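PDB 6SDU: type III effector NopAA from Sinorhizobium fredii USDA 257, which hydrolyses xyloglucan, a plant cell-wall polysaccharide, through a glycosyl hydrolase family 12 domain delivered by the symbiotic type III secretion system. Local coordinates for residues I70-G81 and E208-T219; G146-N154 and T161-G169. All coordinates share one frame; numbering follows the deposited sequence.

Contact 1. Residues I70-G81 and E208-T219; sequences IKSYPHVAFNIG and EVGSVQYGVEIT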
loop_
_atom_site.group_PDB
_atom_site.type_symbol
_atom_site.label_atom_id
_atom_site.label_comp_id
_atom_site.label_asym_id
_atom_site.label_seq_id
_atom_site.Cartn_x
_atom_site.Cartn_y
_atom_site.Cartn_z
ATOM N N ILE A 70 -5.460 10.646 -6.288
ATOM C CA ILE A 70 -4.614 10.416 -5.119
ATOM C C ILE A 70 -3.669 11.597 -4.925
ATOM O O ILE A 70 -2.997 12.033 -5.868
ATOM C CB ILE A 70 -3.855 9.088 -5.285
ATOM C CG1 ILE A 70 -4.846 7.941 -5.199
ATOM C CG2 ILE A 70 -2.802 8.867 -4.214
ATOM C CD1 ILE A 70 -4.239 6.697 -5.607
ATOM N N LYS A 71 -3.622 12.138 -3.700
ATOM C CA LYS A 71 -2.759 13.280 -3.410
ATOM C C LYS A 71 -1.439 12.886 -2.778
ATOM O O LYS A 71 -0.441 13.584 -2.980
ATOM C CB LYS A 71 -3.441 14.293 -2.466
ATOM C CG LYS A 71 -4.887 14.612 -2.780
ATOM C CD LYS A 71 -5.020 15.174 -4.171
ATOM C CE LYS A 71 -6.426 15.704 -4.377
ATOM N NZ LYS A 71 -7.514 14.691 -4.132
ATOM N N SER A 72 -1.401 11.790 -2.018
ATOM C CA SER A 72 -0.224 11.492 -1.230
ATOM C C SER A 72 -0.148 10.002 -0.930
ATOM O O SER A 72 -1.149 9.278 -0.983
ATOM C CB SER A 72 -0.261 12.302 0.064
ATOM O OG SER A 72 -1.346 11.864 0.878
ATOM N N TYR A 73 1.065 9.544 -0.643
ATOM C CA TYR A 73 1.301 8.186 -0.154
ATOM C C TYR A 73 2.391 8.230 0.902
ATOM O O TYR A 73 3.537 7.834 0.648
ATOM C CB TYR A 73 1.672 7.230 -1.293
ATOM C CG TYR A 73 1.838 5.755 -0.873
ATOM C CD1 TYR A 73 0.828 5.074 -0.191
ATOM C CD2 TYR A 73 3.003 5.049 -1.182
ATOM C CE1 TYR A 73 0.976 3.730 0.180
ATOM C CE2 TYR A 73 3.168 3.703 -0.816
ATOM C CZ TYR A 73 2.158 3.048 -0.137
ATOM O OH TYR A 73 2.335 1.718 0.235
ATOM N N PRO A 74 2.082 8.750 2.096
ATOM C CA PRO A 74 3.024 8.607 3.219
ATOM C C PRO A 74 3.271 7.131 3.501
ATOM O O PRO A 74 2.328 6.335 3.609
ATOM C CB PRO A 74 2.294 9.272 4.392
ATOM C CG PRO A 74 0.849 9.278 3.998
ATOM C CD PRO A 74 0.853 9.453 2.498
ATOM N N HIS A 75 4.538 6.748 3.608
ATOM C CA HIS A 75 4.762 5.317 3.745
ATOM C C HIS A 75 6.103 5.039 4.384
ATOM O O HIS A 75 7.000 5.881 4.405
ATOM C CB HIS A 75 4.677 4.606 2.403
ATOM C CG HIS A 75 5.803 4.940 1.478
ATOM N ND1 HIS A 75 5.792 6.059 0.674
ATOM C CD2 HIS A 75 6.961 4.293 1.208
ATOM C CE1 HIS A 75 6.896 6.090 -0.051
ATOM N NE2 HIS A 75 7.629 5.039 0.266
ATOM N N VAL A 76 6.209 3.822 4.897
ATOM C CA VAL A 76 7.435 3.221 5.385
ATOM C C VAL A 76 7.870 2.221 4.316
ATOM O O VAL A 76 7.028 1.664 3.607
ATOM C CB VAL A 76 7.179 2.555 6.754
ATOM C CG1 VAL A 76 6.071 1.496 6.627
ATOM C CG2 VAL A 76 8.459 1.939 7.362
ATOM N N ALA A 77 9.178 2.062 4.121
ATOM C CA ALA A 77 9.697 1.169 3.089
ATOM C C ALA A 77 10.844 0.321 3.627
ATOM O O ALA A 77 11.643 0.782 4.448
ATOM C CB ALA A 77 10.174 1.957 1.838
ATOM N N PHE A 78 10.949 -0.908 3.106
ATOM C CA PHE A 78 11.981 -1.868 3.488
ATOM C C PHE A 78 12.530 -2.566 2.242
ATOM O O PHE A 78 11.779 -3.208 1.498
ATOM C CB PHE A 78 11.399 -2.900 4.472
ATOM C CG PHE A 78 12.436 -3.819 5.116
ATOM C CD1 PHE A 78 12.767 -5.045 4.541
ATOM C CD2 PHE A 78 13.046 -3.472 6.321
ATOM C CE1 PHE A 78 13.700 -5.897 5.146
ATOM C CE2 PHE A 78 13.976 -4.315 6.928
ATOM C CZ PHE A 78 14.304 -5.532 6.337
ATOM N N ASN A 79 13.842 -2.498 2.051
ATOM C CA ASN A 79 14.478 -3.071 0.868
ATOM C C ASN A 79 14.761 -4.567 1.026
ATOM O O ASN A 79 15.201 -5.022 2.088
ATOM C CB ASN A 79 15.781 -2.337 0.574
ATOM C CG ASN A 79 15.920 -1.994 -0.878
ATOM O OD1 ASN A 79 16.149 -2.875 -1.713
ATOM N ND2 ASN A 79 15.782 -0.705 -1.203
ATOM N N ILE A 80 14.474 -5.333 -0.037
ATOM C CA ILE A 80 14.753 -6.775 -0.093
ATOM C C ILE A 80 15.950 -7.075 -1.001
ATOM O O ILE A 80 16.993 -7.538 -0.537
ATOM C CB ILE A 80 13.504 -7.568 -0.543
ATOM C CG1 ILE A 80 12.269 -7.164 0.271
ATOM C CG2 ILE A 80 13.751 -9.093 -0.447
ATOM C CD1 ILE A 80 12.369 -7.467 1.733
ATOM N N GLY A 81 15.826 -6.780 -2.292
ATOM C CA GLY A 81 16.887 -7.007 -3.260
ATOM C C GLY A 81 17.301 -8.456 -3.468
ATOM O O GLY A 81 18.498 -8.759 -3.519
ATOM N N GLU A 208 12.967 -10.247 -9.225
ATOM C CA GLU A 208 13.834 -9.798 -8.139
ATOM C C GLU A 208 13.050 -8.791 -7.298
ATOM O O GLU A 208 12.746 -7.689 -7.761
ATOM C CB GLU A 208 15.142 -9.177 -8.628
ATOM C CG GLU A 208 16.062 -8.986 -7.423
ATOM C CD GLU A 208 17.459 -8.513 -7.737
ATOM O OE1 GLU A 208 18.245 -9.327 -8.265
ATOM O OE2 GLU A 208 17.785 -7.345 -7.404
ATOM N N VAL A 209 12.697 -9.194 -6.080
ATOM C CA VAL A 209 11.931 -8.368 -5.150
ATOM C C VAL A 209 12.784 -7.189 -4.692
ATOM O O VAL A 209 13.846 -7.367 -4.084
ATOM C CB VAL A 209 11.444 -9.221 -3.968
ATOM C CG1 VAL A 209 10.592 -8.414 -2.961
ATOM C CG2 VAL A 209 10.682 -10.423 -4.504
ATOM N N GLY A 210 12.303 -5.977 -4.954
ATOM C CA GLY A 210 13.007 -4.747 -4.652
ATOM C C GLY A 210 12.609 -4.148 -3.321
ATOM O O GLY A 210 13.403 -4.131 -2.380
ATOM N N SER A 211 11.403 -3.588 -3.241
ATOM C CA SER A 211 10.974 -2.879 -2.044
ATOM C C SER A 211 9.620 -3.369 -1.538
ATOM O O SER A 211 8.701 -3.609 -2.327
ATOM C CB SER A 211 10.901 -1.382 -2.347
ATOM O OG SER A 211 10.871 -0.639 -1.150
ATOM N N VAL A 212 9.481 -3.472 -0.217
ATOM C CA VAL A 212 8.196 -3.710 0.430
ATOM C C VAL A 212 7.807 -2.410 1.124
ATOM O O VAL A 212 8.528 -1.940 2.011
ATOM C CB VAL A 212 8.242 -4.873 1.435
ATOM C CG1 VAL A 212 6.956 -4.886 2.276
ATOM C CG2 VAL A 212 8.376 -6.188 0.725
ATOM N N GLN A 213 6.697 -1.803 0.709
ATOM C CA GLN A 213 6.237 -0.538 1.287
ATOM C C GLN A 213 4.879 -0.689 1.974
ATOM O O GLN A 213 4.094 -1.584 1.641
ATOM C CB GLN A 213 6.148 0.554 0.216
ATOM C CG GLN A 213 7.446 0.791 -0.500
ATOM C CD GLN A 213 7.341 1.750 -1.679
ATOM O OE1 GLN A 213 6.249 2.093 -2.153
ATOM N NE2 GLN A 213 8.490 2.167 -2.175
ATOM N N TYR A 214 4.607 0.190 2.946
ATOM C CA TYR A 214 3.304 0.225 3.602
ATOM C C TYR A 214 2.936 1.655 3.998
ATOM O O TYR A 214 3.749 2.363 4.596
ATOM C CB TYR A 214 3.270 -0.684 4.840
ATOM C CG TYR A 214 1.864 -1.003 5.304
ATOM C CD1 TYR A 214 1.010 -1.784 4.527
ATOM C CD2 TYR A 214 1.382 -0.518 6.526
ATOM C CE1 TYR A 214 -0.291 -2.092 4.966
ATOM C CE2 TYR A 214 0.086 -0.814 6.973
ATOM C CZ TYR A 214 -0.749 -1.591 6.186
ATOM O OH TYR A 214 -2.038 -1.876 6.627
ATOM N N GLY A 215 1.701 2.047 3.705
ATOM C CA GLY A 215 1.255 3.393 4.027
ATOM C C GLY A 215 -0.190 3.583 3.635
ATOM O O GLY A 215 -0.956 2.618 3.613
ATOM N N VAL A 216 -0.581 4.839 3.380
ATOM C CA VAL A 216 -1.950 5.156 2.980
ATOM C C VAL A 216 -1.946 6.072 1.752
ATOM O O VAL A 216 -1.282 7.121 1.741
ATOM C CB VAL A 216 -2.757 5.757 4.164
ATOM C CG1 VAL A 216 -2.104 6.985 4.732
ATOM C CG2 VAL A 216 -4.212 6.025 3.788
ATOM N N GLU A 217 -2.689 5.676 0.710
ATOM C CA GLU A 217 -2.909 6.532 -0.454
ATOM C C GLU A 217 -4.132 7.386 -0.150
ATOM O O GLU A 217 -5.248 6.858 -0.102
ATOM C CB GLU A 217 -3.166 5.697 -1.706
ATOM C CG GLU A 217 -1.997 4.813 -2.168
ATOM C CD GLU A 217 -2.313 4.046 -3.445
ATOM O OE1 GLU A 217 -3.355 3.324 -3.490
ATOM O OE2 GLU A 217 -1.520 4.171 -4.403
ATOM N N ILE A 218 -3.946 8.693 0.044
ATOM C CA ILE A 218 -5.044 9.569 0.452
ATOM C C ILE A 218 -5.593 10.302 -0.761
ATOM O O ILE A 218 -4.886 11.069 -1.425
ATOM C CB ILE A 218 -4.603 10.556 1.537
ATOM C CG1 ILE A 218 -4.028 9.794 2.716
ATOM C CG2 ILE A 218 -5.797 11.440 1.985
ATOM C CD1 ILE A 218 -3.410 10.669 3.729
ATOM N N THR A 219 -6.872 10.089 -1.034
ATOM C CA THR A 219 -7.537 10.883 -2.048
ATOM C C THR A 219 -8.230 12.087 -1.418
ATOM O O THR A 219 -8.141 13.199 -1.946
ATOM C CB THR A 219 -8.497 10.003 -2.867
ATOM O OG1 THR A 219 -7.718 9.110 -3.686
ATOM C CG2 THR A 219 -9.394 10.850 -3.784
#

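Contact 2. Residues G146-N154 and T161-G169; sequences GAAIPVYSN and TWNVFEGEG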
loop_
_atom_site.group_PDB
_atom_site.type_symbol
_atom_site.label_atom_id
_atom_site.label_comp_id
_atom_site.label_asym_id
_atom_site.label_seq_id
_atom_site.Cartn_x
_atom_site.Cartn_y
_atom_site.Cartn_z
ATOM N N GLY A 146 -19.291 1.986 -12.930
ATOM C CA GLY A 146 -17.979 2.515 -12.644
ATOM C C GLY A 146 -17.123 1.712 -11.695
ATOM O O GLY A 146 -15.978 2.106 -11.461
ATOM N N ALA A 147 -17.559 0.527 -11.284
ATOM C CA ALA A 147 -16.732 -0.297 -10.413
ATOM C C ALA A 147 -15.647 -0.976 -11.244
ATOM O O ALA A 147 -15.901 -1.407 -12.366
ATOM C CB ALA A 147 -17.587 -1.373 -9.725
ATOM N N ALA A 148 -14.428 -1.049 -10.705
ATOM C CA ALA A 148 -13.372 -1.794 -11.388
ATOM C C ALA A 148 -13.777 -3.261 -11.447
ATOM O O ALA A 148 -14.435 -3.763 -10.536
ATOM C CB ALA A 148 -12.031 -1.647 -10.665
ATOM N N ILE A 149 -13.429 -3.934 -12.539
ATOM C CA ILE A 149 -13.803 -5.340 -12.736
ATOM C C ILE A 149 -12.667 -6.227 -12.258
ATOM O O ILE A 149 -11.567 -6.188 -12.833
ATOM C CB ILE A 149 -14.133 -5.647 -14.201
ATOM C CG1 ILE A 149 -15.299 -4.775 -14.683
ATOM C CG2 ILE A 149 -14.434 -7.165 -14.344
ATOM C CD1 ILE A 149 -15.484 -4.778 -16.193
ATOM N N PRO A 150 -12.898 -7.082 -11.256
ATOM C CA PRO A 150 -11.849 -8.000 -10.790
ATOM C C PRO A 150 -11.508 -9.031 -11.854
ATOM O O PRO A 150 -12.369 -9.481 -12.614
ATOM C CB PRO A 150 -12.483 -8.698 -9.574
ATOM C CG PRO A 150 -13.761 -7.990 -9.289
ATOM C CD PRO A 150 -14.160 -7.204 -10.502
ATOM N N VAL A 151 -10.235 -9.403 -11.898
ATOM C CA VAL A 151 -9.807 -10.484 -12.783
ATOM C C VAL A 151 -9.922 -11.848 -12.096
ATOM O O VAL A 151 -10.073 -12.863 -12.776
ATOM C CB VAL A 151 -8.386 -10.229 -13.316
ATOM C CG1 VAL A 151 -8.383 -8.951 -14.154
ATOM C CG2 VAL A 151 -7.389 -10.128 -12.180
ATOM N N TYR A 152 -9.819 -11.895 -10.763
ATOM C CA TYR A 152 -10.049 -13.097 -9.969
ATOM C C TYR A 152 -10.778 -12.679 -8.706
ATOM O O TYR A 152 -10.502 -11.606 -8.157
ATOM C CB TYR A 152 -8.749 -13.821 -9.578
ATOM C CG TYR A 152 -7.867 -14.260 -10.735
ATOM C CD1 TYR A 152 -8.020 -15.518 -11.318
ATOM C CD2 TYR A 152 -6.875 -13.420 -11.240
ATOM C CE1 TYR A 152 -7.210 -15.922 -12.375
ATOM C CE2 TYR A 152 -6.069 -13.809 -12.299
ATOM C CZ TYR A 152 -6.239 -15.063 -12.859
ATOM O OH TYR A 152 -5.438 -15.475 -13.907
ATOM N N SER A 153 -11.703 -13.518 -8.250
ATOM C CA SER A 153 -12.516 -13.240 -7.077
ATOM C C SER A 153 -12.282 -14.286 -5.990
ATOM O O SER A 153 -12.021 -15.460 -6.280
ATOM C CB SER A 153 -14.003 -13.199 -7.432
ATOM O OG SER A 153 -14.345 -11.992 -8.091
ATOM N N ASN A 154 -12.355 -13.824 -4.735
ATOM C CA ASN A 154 -12.279 -14.656 -3.519
ATOM C C ASN A 154 -11.075 -15.593 -3.529
ATOM O O ASN A 154 -11.155 -16.768 -3.172
ATOM C CB ASN A 154 -13.581 -15.427 -3.304
ATOM C CG ASN A 154 -14.779 -14.506 -3.236
ATOM O OD1 ASN A 154 -14.849 -13.624 -2.373
ATOM N ND2 ASN A 154 -15.714 -14.680 -4.161
ATOM N N THR A 161 -8.297 -13.821 2.231
ATOM C CA THR A 161 -9.060 -13.897 0.990
ATOM C C THR A 161 -9.088 -12.527 0.334
ATOM O O THR A 161 -9.306 -11.516 1.012
ATOM C CB THR A 161 -10.476 -14.404 1.247
ATOM O OG1 THR A 161 -10.401 -15.708 1.843
ATOM C CG2 THR A 161 -11.264 -14.483 -0.059
ATOM N N TRP A 162 -8.864 -12.493 -0.976
ATOM C CA TRP A 162 -8.695 -11.241 -1.687
ATOM C C TRP A 162 -9.467 -11.267 -2.990
ATOM O O TRP A 162 -9.774 -12.330 -3.529
ATOM C CB TRP A 162 -7.222 -10.959 -2.016
ATOM C CG TRP A 162 -6.215 -11.179 -0.927
ATOM C CD1 TRP A 162 -5.633 -12.352 -0.590
ATOM C CD2 TRP A 162 -5.611 -10.180 -0.084
ATOM N NE1 TRP A 162 -4.722 -12.165 0.424
ATOM C CE2 TRP A 162 -4.694 -10.841 0.756
ATOM C CE3 TRP A 162 -5.772 -8.799 0.053
ATOM C CZ2 TRP A 162 -3.935 -10.170 1.712
ATOM C CZ3 TRP A 162 -5.014 -8.130 1.012
ATOM C CH2 TRP A 162 -4.115 -8.817 1.828
ATOM N N ASN A 163 -9.757 -10.068 -3.496
ATOM C CA ASN A 163 -10.183 -9.838 -4.873
ATOM C C ASN A 163 -9.012 -9.208 -5.622
ATOM O O ASN A 163 -8.345 -8.314 -5.082
ATOM C CB ASN A 163 -11.405 -8.924 -4.935
ATOM C CG ASN A 163 -12.685 -9.636 -4.560
ATOM O OD1 ASN A 163 -12.771 -10.862 -4.665
ATOM N ND2 ASN A 163 -13.692 -8.871 -4.117
ATOM N N VAL A 164 -8.720 -9.725 -6.827
ATOM C CA VAL A 164 -7.536 -9.360 -7.599
ATOM C C VAL A 164 -7.926 -8.491 -8.787
ATOM O O VAL A 164 -8.869 -8.810 -9.525
ATOM C CB VAL A 164 -6.774 -10.617 -8.053
ATOM C CG1 VAL A 164 -5.471 -10.240 -8.785
ATOM C CG2 VAL A 164 -6.469 -11.457 -6.835
ATOM N N PHE A 165 -7.175 -7.401 -8.985
ATOM C CA PHE A 165 -7.415 -6.449 -10.054
ATOM C C PHE A 165 -6.140 -6.249 -10.865
ATOM O O PHE A 165 -5.028 -6.377 -10.337
ATOM C CB PHE A 165 -7.887 -5.117 -9.495
ATOM C CG PHE A 165 -9.162 -5.206 -8.752
ATOM C CD1 PHE A 165 -9.179 -5.613 -7.430
ATOM C CD2 PHE A 165 -10.364 -4.879 -9.382
ATOM C CE1 PHE A 165 -10.383 -5.706 -6.740
ATOM C CE2 PHE A 165 -11.566 -4.959 -8.702
ATOM C CZ PHE A 165 -11.581 -5.367 -7.379
ATOM N N GLU A 166 -6.310 -5.930 -12.156
ATOM C CA GLU A 166 -5.180 -5.750 -13.056
ATOM C C GLU A 166 -5.282 -4.448 -13.842
ATOM O O GLU A 166 -6.321 -4.158 -14.442
ATOM C CB GLU A 166 -5.056 -6.908 -14.043
ATOM C CG GLU A 166 -3.821 -6.789 -14.949
ATOM C CD GLU A 166 -3.827 -7.781 -16.119
ATOM O OE1 GLU A 166 -2.858 -7.768 -16.909
ATOM O OE2 GLU A 166 -4.797 -8.562 -16.249
ATOM N N GLY A 167 -4.178 -3.709 -13.880
ATOM C CA GLY A 167 -4.116 -2.449 -14.575
ATOM C C GLY A 167 -2.686 -2.088 -14.924
ATOM O O GLY A 167 -1.764 -2.888 -14.766
ATOM N N GLU A 168 -2.538 -0.885 -15.460
ATOM C CA GLU A 168 -1.277 -0.318 -15.900
ATOM C C GLU A 168 -1.092 1.081 -15.326
ATOM O O GLU A 168 -2.038 1.862 -15.311
ATOM C CB GLU A 168 -1.266 -0.229 -17.432
ATOM C CG GLU A 168 0.073 -0.025 -18.003
ATOM C CD GLU A 168 0.093 -0.401 -19.465
ATOM O OE1 GLU A 168 -0.334 -1.542 -19.779
ATOM O OE2 GLU A 168 0.521 0.452 -20.281
ATOM N N GLY A 169 0.141 1.424 -14.932
ATOM C CA GLY A 169 0.450 2.782 -14.529
ATOM C C GLY A 169 0.778 3.668 -15.734
ATOM O O GLY A 169 0.918 3.193 -16.865
HETATM O O HOH W 1 -9.126 -5.262 -12.556
#

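Contact 1. Residues I70-G81 and E208-T219
Val209 sets its CG1 3.8 Å from Ile80 CG1, the two side chains running alongside each other in the same direction. Gly210 and Ser211 then form a classic beta bulge against Trp111; on the other flank Gly210 O accepts a nearly straight bond from Ile80 N. Val212 makes an antiparallel hydrogen-bonded pair with Phe78, and its CG2 adds to the apolar patch at Ile80. Gln213, its chain stretched out, lies against the His75 ring, with OE1 over one ring face and the amide plane turned 32° from it; the same OE1 meets the edge of the Tyr73 ring, 3.7 Å from CE2. His75 ND1 is bonded in its ring plane to Tyr73 O, which helps to hold the imidazole's rotation. Tyr214 and Val76 form the next hydrogen-bonded pair. Gly215 CA lies 3.2 Å from Pro74 O, a CA-H...O contact that brings the two backbones close. Tyr73 has CG anti to its backbone N (chi1 -176°), which brings the ring beside Glu217: CD1 lies 3.5 Å from Glu217 CG, and ring and carboxylate planes stand 74° apart. Ile70 CD1 touches the same carboxylate, whose OE2 hydrogen-bonds O2 of the bound glucose unit; Ile70 and Glu217 both line the sugar pocket. At the end Thr219 O takes a 2.7 Å bond from Lys71 NZ, in the carbonyl plane. The pair lies inside a sheet of the beta-jelly-roll sandwich of family 12, strand 34-40 flanking 72-83, strand 103-112 flanking 208-218, and strand 225-236 of the other sheet packing against Val76, Phe78 and Val216.

Contact 2. Residues G146-N154 and T161-G169
Phe165 and Pro150 make the close-packed part of this contact. The proline lies alongside the aromatic side chain with CB over one ring face, a CH-pi contact 4.3 Å from the centroid of the Phe165 ring, while Ala148 O comes to the ring edge, 3.6 Å from Phe165 CE2. Phe165 has CG beside its backbone N (chi1 -61°), which lets the ring come back to the 146-154 segment although its CB starts away from it. Next to it, Val151 and Tyr152 both face Val164, a classic beta bulge: Val164 O takes a 2.8 Å bond from Val151 N and only a weak one from Tyr152 N, and Val164 N returns a nearly straight bond to Tyr152 O. Here a short strand around 152-153 pairs with strand 160-168, near the margin of the larger sheet. Toward solvent the grip becomes sparser and more polar. Asn154 N bonds Asn163 OD1 at 3.0 Å, nearly along the C=O axis, while Asn163 ND2 is held by Ser129 O. Thr161 CG2 rests 3.6 Å from Asn154 CA. Beyond Phe165, where Ile149 and Val151 are exposed, a water bridges Ile149 O and Glu166 N, and Val151 CG1 touches Glu166 CB, whose carboxylate forms a salt bridge with Lys174.

Both contacts reach the same large, curved sheet, contact 1 in its interior and contact 2 near one margin. Contact 1 joins two long strands close to the centre of the chain, and most of its touching residues are buried; a long ladder of backbone bonds does the holding. Contact 2 lies nearer the surface, its centre about 15 Å from that of the chain, where a loop with a short strand meets strand 160-168 through few backbone bonds, an asparagine side chain, a water and an aromatic ring packed on a proline. Their centres are about 20 Å apart and they do not touch, although contact 2 is nested within the chain loop closed by contact 1. Contact 1 supplies Ile70 and Glu217 to the sugar pocket; in contact 2, Phe165 packs on the pocket residue Pro137.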